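Local coordinates for protein TcpB (Brucella melitensis, PDB 4LQC) that carries a TIR domain, a flavodoxin-like alpha/beta fold with a central parallel sheet, found in bacterial as well as in animal and plant signalling proteins, at residues Tyr7-Ala12 and Ser60-Val65; Ile11-Glu16 and Ile36-Tyr41. The protein carries 2 engineered substitutions. All coordinates share one frame; numbering follows the deposited sequence.

Overall arrangement
Starting from the N terminus, strand 7-14 takes the second place in the TIR-domain sheet, between 36-43 and 60-68; helix 18-31 follows, and strand 36-43 returns beside the first strand: contact 2 (11-16 with 36-41) closes this short beta-alpha-beta loop. The chain then passes through helix 49-57 to strand 60-68, which lies along the other edge of strand 7-14; contact 1 (7-12 with 60-65) closes that longer loop, within which segment 36-41 falls. The two contacts share Ile11 and Ala12 and are joined directly where Tyr7 packs on Phe37. Together they fix the order 36-43, 7-14, 60-68, which strands 95-100 and 120-121 then extend.

Contact 1: residues Tyr7-Ala12 and Ser60-Val65; sequences YDFFIA and SKFGIV. Engineered in segment 7-12: Ala12 (natural residue Ser).
The ring of Phe10 lies with one face over Gly63, whose CA is 3.9 Å from the ring centroid in a CH-pi contact, while Ser60 CB and OG sit at the ring edge. Phe10 CG stands between the backbone N and the carbonyl carbon (chi1 67°), and CE2 comes within 3.4 Å of Gly63 CA on the neighbouring strand of this parallel TIR-domain sheet. At the edge of the Phe62 ring, near its plane, is Asp8 O. The Phe9 ring has Phe62 CB and Ile64 CD1 set obliquely to it, with Phe9 CD1 3.5 Å from Phe62 CB. Ile11 and Ile64 continue this apolar face; helix 18-31 lies on Ile11 (Leu25) and Ile64 (Leu29), while Leu96 and Ile138 touch both Phe9 and Phe62.

Phe10 forms both its backbone bonds to strand 60-68: its N donates to Phe62 O, and its O accepts from Ile64 N in a nearly straight bond (171°). At the N-terminal end of both segments Asp8 OD1 and Lys61 NZ stay 4.4 Å apart, beyond a salt bridge; NZ is paired with Glu6, and OD2 accepts from Lys35 N. Ser60 OG is hydrogen-bonded to Gly56 O. At the C-terminal end engineered Ala12 donates its backbone N to Ile64 O at 2.8 Å.

Contact 2: residues Ile11-Glu16 and Ile36-Tyr41; sequences IAHAIE and IFYDAY. Engineered in segment 11-16: Ala12 (natural residue Ser), Ile15 (natural residue Ser).
Ile11 opens the contact by giving its backbone N to Phe37 O, 2.9 Å away, which joins strand 7-14 to strand 36-43 in the first beta-alpha-beta unit of the TIR fold. Its CG2 branch lies 3.5 Å from the same Phe37 O and packs against Ile36 CG2 and the CA and CB of Tyr38. On the carbonyl side, Ile11 O has Tyr41 CB close by. Engineered Ala12 follows with a CA-H...O contact from its CA to Tyr41 O at 3.4 Å.

His13 adds further polar contacts. Its backbone N makes a weak bond to Tyr41 O, and its imidazole turns back along its own strand, edge toward Ile11: CG lies between the backbone N and the carbonyl carbon (chi1 56°), and ND1 donates to Ile11 O at 2.8 Å, with that oxygen nearly in the ring plane. The ring edge then presents CE1 to Tyr38 O at 3.4 Å. The His13 and Tyr38 side chains cross at about a right angle, their ring planes inclined by 39°. Tyr38 is anchored at its far end by its OH on Lys18 O, and Val22 of helix 18-31 touches both side chains.

Since ND1 is the donor to Ile11 O, it must carry a proton; this bond probably limits the imidazole's rotation and orients its polarised C-H at CE1 toward Tyr38 O, which also accepts from Tyr41 N where strand 36-43 is interrupted.

Contact 1: residues Tyr7-Ala12 and Ser60-Val65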
ATOM      1  N   TYR B   7     -11.868  25.616   8.806  1.00 42.14           N
ATOM      2  CA  TYR B   7     -12.124  24.496   7.899  1.00 40.84           C
ATOM      3  C   TYR B   7     -12.237  23.163   8.611  1.00 38.58           C
ATOM      4  O   TYR B   7     -11.915  23.056   9.790  1.00 42.41           O
ATOM      5  CB  TYR B   7     -11.010  24.407   6.861  1.00 42.15           C
ATOM      6  CG  TYR B   7     -11.256  25.268   5.651  1.00 44.08           C
ATOM      7  CD1 TYR B   7     -11.941  26.480   5.753  1.00 42.53           C
ATOM      8  CD2 TYR B   7     -10.817  24.869   4.404  1.00 42.24           C
ATOM      9  CE1 TYR B   7     -12.169  27.274   4.628  1.00 41.48           C
ATOM     10  CE2 TYR B   7     -11.044  25.649   3.281  1.00 45.24           C
ATOM     11  CZ  TYR B   7     -11.720  26.843   3.394  1.00 41.38           C
ATOM     12  OH  TYR B   7     -11.933  27.591   2.261  1.00 37.60           O
ATOM     13  N   ASP B   8     -12.684  22.144   7.879  1.00 40.47           N
ATOM     14  CA  ASP B   8     -12.761  20.785   8.402  1.00 38.86           C
ATOM     15  C   ASP B   8     -11.415  20.052   8.323  1.00 39.40           C
ATOM     16  O   ASP B   8     -11.006  19.405   9.283  1.00 37.44           O
ATOM     17  CB  ASP B   8     -13.846  19.987   7.675  1.00 40.67           C
ATOM     18  CG  ASP B   8     -15.176  20.723   7.624  1.00 42.62           C
ATOM     19  OD1 ASP B   8     -15.756  20.955   8.705  1.00 45.40           O
ATOM     20  OD2 ASP B   8     -15.647  21.061   6.511  1.00 40.39           O
ATOM     21  N   PHE B   9     -10.724  20.154   7.191  1.00 37.70           N
ATOM     22  CA  PHE B   9      -9.457  19.438   7.013  1.00 35.72           C
ATOM     23  C   PHE B   9      -8.415  20.282   6.300  1.00 41.00           C
ATOM     24  O   PHE B   9      -8.759  21.121   5.462  1.00 42.41           O
ATOM     25  CB  PHE B   9      -9.667  18.198   6.156  1.00 34.69           C
ATOM     26  CG  PHE B   9     -10.635  17.227   6.725  1.00 36.24           C
ATOM     27  CD1 PHE B   9     -10.255  16.379   7.756  1.00 36.36           C
ATOM     28  CD2 PHE B   9     -11.923  17.135   6.219  1.00 37.01           C
ATOM     29  CE1 PHE B   9     -11.145  15.470   8.291  1.00 37.64           C
ATOM     30  CE2 PHE B   9     -12.823  16.220   6.743  1.00 38.94           C
ATOM     31  CZ  PHE B   9     -12.433  15.387   7.783  1.00 40.98           C
ATOM     32  N   PHE B  10      -7.141  20.061   6.619  1.00 36.68           N
ATOM     33  CA  PHE B  10      -6.077  20.395   5.675  1.00 34.19           C
ATOM     34  C   PHE B  10      -5.462  19.062   5.304  1.00 34.38           C
ATOM     35  O   PHE B  10      -5.533  18.108   6.094  1.00 33.14           O
ATOM     36  CB  PHE B  10      -5.040  21.369   6.247  1.00 35.04           C
ATOM     37  CG  PHE B  10      -4.206  20.806   7.380  1.00 38.51           C
ATOM     38  CD1 PHE B  10      -2.928  20.297   7.144  1.00 35.22           C
ATOM     39  CD2 PHE B  10      -4.692  20.801   8.681  1.00 36.82           C
ATOM     40  CE1 PHE B  10      -2.164  19.794   8.175  1.00 33.86           C
ATOM     41  CE2 PHE B  10      -3.929  20.297   9.721  1.00 35.41           C
ATOM     42  CZ  PHE B  10      -2.665  19.786   9.466  1.00 35.92           C
ATOM     43  N   ILE B  11      -4.894  18.971   4.104  1.00 33.46           N
ATOM     44  CA  ILE B  11      -4.259  17.724   3.680  1.00 35.35           C
ATOM     45  C   ILE B  11      -2.807  17.909   3.251  1.00 35.08           C
ATOM     46  O   ILE B  11      -2.515  18.439   2.173  1.00 32.68           O
ATOM     47  CB  ILE B  11      -5.089  16.975   2.616  1.00 31.22           C
ATOM     48  CG1 ILE B  11      -4.366  15.716   2.175  1.00 29.28           C
ATOM     49  CG2 ILE B  11      -5.374  17.863   1.436  1.00 34.03           C
ATOM     50  CD1 ILE B  11      -5.290  14.669   1.573  1.00 35.18           C
ATOM     51  N   ALA B  12      -1.908  17.491   4.146  1.00 31.14           N
ATOM     52  CA  ALA B  12      -0.473  17.540   3.925  1.00 32.82           C
ATOM     53  C   ALA B  12      -0.035  16.352   3.080  1.00 33.19           C
ATOM     54  O   ALA B  12      -0.417  15.219   3.348  1.00 28.33           O
ATOM     55  CB  ALA B  12       0.265  17.532   5.265  1.00 29.87           C
ATOM     56  N   SER B  60      -7.852  24.502  10.936  1.00 40.57           N
ATOM     57  CA  SER B  60      -8.729  23.389  10.585  1.00 39.64           C
ATOM     58  C   SER B  60      -9.045  22.498  11.782  1.00 41.33           C
ATOM     59  O   SER B  60      -8.278  22.456  12.748  1.00 43.76           O
ATOM     60  CB  SER B  60      -8.105  22.539   9.471  1.00 40.85           C
ATOM     61  OG  SER B  60      -7.555  23.345   8.436  1.00 43.03           O
ATOM     62  N   LYS B  61     -10.167  21.779  11.722  1.00 40.73           N
ATOM     63  CA  LYS B  61     -10.504  20.842  12.791  1.00 43.58           C
ATOM     64  C   LYS B  61      -9.527  19.679  12.780  1.00 42.37           C
ATOM     65  O   LYS B  61      -8.985  19.316  13.822  1.00 47.03           O
ATOM     66  CB  LYS B  61     -11.949  20.320  12.682  1.00 44.09           C
ATOM     67  CG  LYS B  61     -13.024  21.368  12.968  1.00 46.84           C
ATOM     68  CD  LYS B  61     -14.429  20.757  12.951  1.00 48.93           C
ATOM     69  CE  LYS B  61     -15.421  21.607  12.153  1.00 48.39           C
ATOM     70  NZ  LYS B  61     -15.450  23.048  12.579  1.00 49.78           N
ATOM     71  N   PHE B  62      -9.283  19.119  11.597  1.00 40.67           N
ATOM     72  CA  PHE B  62      -8.454  17.924  11.475  1.00 41.86           C
ATOM     73  C   PHE B  62      -7.316  18.035  10.465  1.00 39.43           C
ATOM     74  O   PHE B  62      -7.356  18.846   9.555  1.00 38.23           O
ATOM     75  CB  PHE B  62      -9.326  16.719  11.137  1.00 40.91           C
ATOM     76  CG  PHE B  62     -10.185  16.269  12.278  1.00 46.78           C
ATOM     77  CD1 PHE B  62      -9.646  15.508  13.305  1.00 47.34           C
ATOM     78  CD2 PHE B  62     -11.525  16.619  12.336  1.00 45.46           C
ATOM     79  CE1 PHE B  62     -10.440  15.088  14.357  1.00 51.83           C
ATOM     80  CE2 PHE B  62     -12.319  16.212  13.385  1.00 43.10           C
ATOM     81  CZ  PHE B  62     -11.784  15.444  14.393  1.00 47.96           C
ATOM     82  N   GLY B  63      -6.297  17.205  10.649  1.00 41.07           N
ATOM     83  CA  GLY B  63      -5.192  17.127   9.718  1.00 34.98           C
ATOM     84  C   GLY B  63      -5.096  15.750   9.078  1.00 38.61           C
ATOM     85  O   GLY B  63      -5.102  14.715   9.759  1.00 39.44           O
ATOM     86  N   ILE B  64      -5.038  15.745   7.751  1.00 36.91           N
ATOM     87  CA  ILE B  64      -4.799  14.533   6.993  1.00 36.72           C
ATOM     88  C   ILE B  64      -3.361  14.574   6.509  1.00 34.72           C
ATOM     89  O   ILE B  64      -2.901  15.578   5.965  1.00 37.63           O
ATOM     90  CB  ILE B  64      -5.734  14.433   5.769  1.00 37.03           C
ATOM     91  CG1 ILE B  64      -7.205  14.472   6.201  1.00 34.54           C
ATOM     92  CG2 ILE B  64      -5.471  13.153   5.001  1.00 31.58           C
ATOM     93  CD1 ILE B  64      -8.178  14.515   5.033  1.00 36.03           C
ATOM     94  N   VAL B  65      -2.640  13.491   6.728  1.00 32.82           N
ATOM     95  CA  VAL B  65      -1.293  13.368   6.202  1.00 32.61           C
ATOM     96  C   VAL B  65      -1.260  12.130   5.314  1.00 34.19           C
ATOM     97  O   VAL B  65      -1.503  11.010   5.773  1.00 32.76           O
ATOM     98  CB  VAL B  65      -0.279  13.181   7.320  1.00 30.39           C
ATOM     99  CG1 VAL B  65       1.123  13.302   6.766  1.00 34.31           C
ATOM    100  CG2 VAL B  65      -0.505  14.204   8.417  1.00 33.26           C
TER

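Contact 2: residues Ile11-Glu16 and Ile36-Tyr41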
ATOM      1  N   ILE B  11      -4.894  18.971   4.104  1.00 33.46           N
ATOM      2  CA  ILE B  11      -4.259  17.724   3.680  1.00 35.35           C
ATOM      3  C   ILE B  11      -2.807  17.909   3.251  1.00 35.08           C
ATOM      4  O   ILE B  11      -2.515  18.439   2.173  1.00 32.68           O
ATOM      5  CB  ILE B  11      -5.089  16.975   2.616  1.00 31.22           C
ATOM      6  CG1 ILE B  11      -4.366  15.716   2.175  1.00 29.28           C
ATOM      7  CG2 ILE B  11      -5.374  17.863   1.436  1.00 34.03           C
ATOM      8  CD1 ILE B  11      -5.290  14.669   1.573  1.00 35.18           C
ATOM      9  N   ALA B  12      -1.908  17.491   4.146  1.00 31.14           N
ATOM     10  CA  ALA B  12      -0.473  17.540   3.925  1.00 32.82           C
ATOM     11  C   ALA B  12      -0.035  16.352   3.080  1.00 33.19           C
ATOM     12  O   ALA B  12      -0.417  15.219   3.348  1.00 28.33           O
ATOM     13  CB  ALA B  12       0.265  17.532   5.265  1.00 29.87           C
ATOM     14  N   HIS B  13       0.783  16.607   2.067  1.00 34.70           N
ATOM     15  CA  HIS B  13       1.123  15.566   1.112  1.00 29.28           C
ATOM     16  C   HIS B  13       2.412  15.932   0.405  1.00 35.10           C
ATOM     17  O   HIS B  13       2.781  17.110   0.337  1.00 35.68           O
ATOM     18  CB  HIS B  13       0.020  15.502   0.072  1.00 32.79           C
ATOM     19  CG  HIS B  13      -0.219  16.809  -0.615  1.00 33.01           C
ATOM     20  ND1 HIS B  13      -0.905  17.848  -0.021  1.00 33.86           N
ATOM     21  CD2 HIS B  13       0.144  17.253  -1.842  1.00 36.19           C
ATOM     22  CE1 HIS B  13      -0.960  18.872  -0.856  1.00 37.34           C
ATOM     23  NE2 HIS B  13      -0.329  18.538  -1.967  1.00 39.09           N
ATOM     24  N   ALA B  14       3.102  14.926  -0.113  1.00 30.00           N
ATOM     25  CA  ALA B  14       4.241  15.168  -0.978  1.00 35.39           C
ATOM     26  C   ALA B  14       3.722  15.679  -2.319  1.00 39.10           C
ATOM     27  O   ALA B  14       2.616  15.338  -2.737  1.00 39.77           O
ATOM     28  CB  ALA B  14       5.036  13.885  -1.162  1.00 34.56           C
ATOM     29  N   ILE B  15       4.500  16.507  -3.000  1.00 43.22           N
ATOM     30  CA  ILE B  15       4.037  17.035  -4.276  1.00 41.80           C
ATOM     31  C   ILE B  15       3.751  15.928  -5.284  1.00 44.23           C
ATOM     32  O   ILE B  15       2.815  16.031  -6.072  1.00 46.42           O
ATOM     33  CB  ILE B  15       5.031  18.039  -4.890  1.00 51.52           C
ATOM     34  CG1 ILE B  15       4.512  18.509  -6.259  1.00 48.46           C
ATOM     35  CG2 ILE B  15       6.424  17.425  -4.994  1.00 46.97           C
ATOM     36  CD1 ILE B  15       5.347  19.591  -6.903  1.00 50.98           C
ATOM     37  N   GLU B  16       4.533  14.855  -5.233  1.00 44.59           N
ATOM     38  CA  GLU B  16       4.412  13.771  -6.199  1.00 41.87           C
ATOM     39  C   GLU B  16       3.033  13.141  -6.151  1.00 45.97           C
ATOM     40  O   GLU B  16       2.586  12.542  -7.128  1.00 44.05           O
ATOM     41  CB  GLU B  16       5.482  12.705  -5.953  1.00 35.73           C
ATOM     42  CG  GLU B  16       6.895  13.128  -6.335  1.00 35.74           C
ATOM     43  CD  GLU B  16       7.642  13.791  -5.193  1.00 48.49           C
ATOM     44  OE1 GLU B  16       7.058  13.945  -4.090  1.00 47.93           O
ATOM     45  OE2 GLU B  16       8.826  14.162  -5.383  1.00 53.03           O
ATOM     46  N   ILE B  36     -11.865  21.935   2.799  1.00 41.36           N
ATOM     47  CA  ILE B  36     -10.503  21.373   2.857  1.00 39.78           C
ATOM     48  C   ILE B  36      -9.448  22.301   2.287  1.00 40.02           C
ATOM     49  O   ILE B  36      -9.583  22.774   1.140  1.00 37.94           O
ATOM     50  CB  ILE B  36     -10.387  20.072   2.043  1.00 43.03           C
ATOM     51  CG1 ILE B  36     -11.611  19.201   2.262  1.00 42.59           C
ATOM     52  CG2 ILE B  36      -9.133  19.276   2.433  1.00 41.18           C
ATOM     53  CD1 ILE B  36     -12.259  18.874   0.995  1.00 47.23           C
ATOM     54  N   PHE B  37      -8.409  22.554   3.086  1.00 36.67           N
ATOM     55  CA  PHE B  37      -7.205  23.234   2.625  1.00 35.95           C
ATOM     56  C   PHE B  37      -6.279  22.214   1.964  1.00 38.73           C
ATOM     57  O   PHE B  37      -6.092  21.098   2.471  1.00 37.17           O
ATOM     58  CB  PHE B  37      -6.454  23.892   3.795  1.00 41.66           C
ATOM     59  CG  PHE B  37      -7.086  25.167   4.299  1.00 40.40           C
ATOM     60  CD1 PHE B  37      -7.199  26.268   3.473  1.00 41.94           C
ATOM     61  CD2 PHE B  37      -7.539  25.263   5.605  1.00 40.06           C
ATOM     62  CE1 PHE B  37      -7.763  27.436   3.929  1.00 45.31           C
ATOM     63  CE2 PHE B  37      -8.100  26.428   6.072  1.00 43.13           C
ATOM     64  CZ  PHE B  37      -8.212  27.519   5.232  1.00 47.81           C
ATOM     65  N   TYR B  38      -5.675  22.608   0.852  1.00 34.97           N
ATOM     66  CA  TYR B  38      -4.950  21.670   0.013  1.00 38.56           C
ATOM     67  C   TYR B  38      -3.691  22.292  -0.582  1.00 40.25           C
ATOM     68  O   TYR B  38      -2.577  21.844  -0.296  1.00 37.98           O
ATOM     69  CB  TYR B  38      -5.933  21.178  -1.058  1.00 42.02           C
ATOM     70  CG  TYR B  38      -5.408  20.600  -2.345  1.00 39.53           C
ATOM     71  CD1 TYR B  38      -4.375  19.676  -2.364  1.00 39.66           C
ATOM     72  CD2 TYR B  38      -6.031  20.916  -3.546  1.00 39.34           C
ATOM     73  CE1 TYR B  38      -3.939  19.127  -3.562  1.00 43.70           C
ATOM     74  CE2 TYR B  38      -5.610  20.385  -4.726  1.00 44.25           C
ATOM     75  CZ  TYR B  38      -4.566  19.486  -4.742  1.00 52.97           C
ATOM     76  OH  TYR B  38      -4.154  18.952  -5.950  1.00 58.31           O
ATOM     77  N   ASP B  39      -3.869  23.342  -1.380  1.00 39.69           N
ATOM     78  CA  ASP B  39      -2.761  23.929  -2.144  1.00 42.75           C
ATOM     79  C   ASP B  39      -1.539  24.367  -1.333  1.00 37.43           C
ATOM     80  O   ASP B  39      -0.411  24.222  -1.811  1.00 36.14           O
ATOM     81  CB  ASP B  39      -3.237  25.112  -2.992  1.00 36.87           C
ATOM     82  CG  ASP B  39      -2.096  25.782  -3.733  1.00 37.05           C
ATOM     83  OD1 ASP B  39      -1.566  25.180  -4.683  1.00 44.98           O
ATOM     84  OD2 ASP B  39      -1.718  26.907  -3.365  1.00 40.43           O
ATOM     85  N   ALA B  40      -1.761  24.908  -0.133  1.00 34.28           N
ATOM     86  CA  ALA B  40      -0.673  25.452   0.688  1.00 36.74           C
ATOM     87  C   ALA B  40      -0.019  24.402   1.564  1.00 38.07           C
ATOM     88  O   ALA B  40       0.874  24.702   2.358  1.00 39.13           O
ATOM     89  CB  ALA B  40      -1.170  26.630   1.554  1.00 36.36           C
ATOM     90  N   TYR B  41      -0.465  23.162   1.424  1.00 41.86           N
ATOM     91  CA  TYR B  41       0.038  22.102   2.276  1.00 37.25           C
ATOM     92  C   TYR B  41       0.812  21.053   1.507  1.00 37.84           C
ATOM     93  O   TYR B  41       0.926  19.914   1.940  1.00 37.41           O
ATOM     94  CB  TYR B  41      -1.104  21.507   3.105  1.00 36.89           C
ATOM     95  CG  TYR B  41      -1.594  22.535   4.093  1.00 40.46           C
ATOM     96  CD1 TYR B  41      -0.909  22.749   5.284  1.00 38.35           C
ATOM     97  CD2 TYR B  41      -2.686  23.340   3.813  1.00 38.25           C
ATOM     98  CE1 TYR B  41      -1.318  23.709   6.176  1.00 38.82           C
ATOM     99  CE2 TYR B  41      -3.110  24.307   4.713  1.00 35.78           C
ATOM    100  CZ  TYR B  41      -2.417  24.485   5.886  1.00 40.15           C
ATOM    101  OH  TYR B  41      -2.809  25.444   6.786  1.00 44.72           O
TER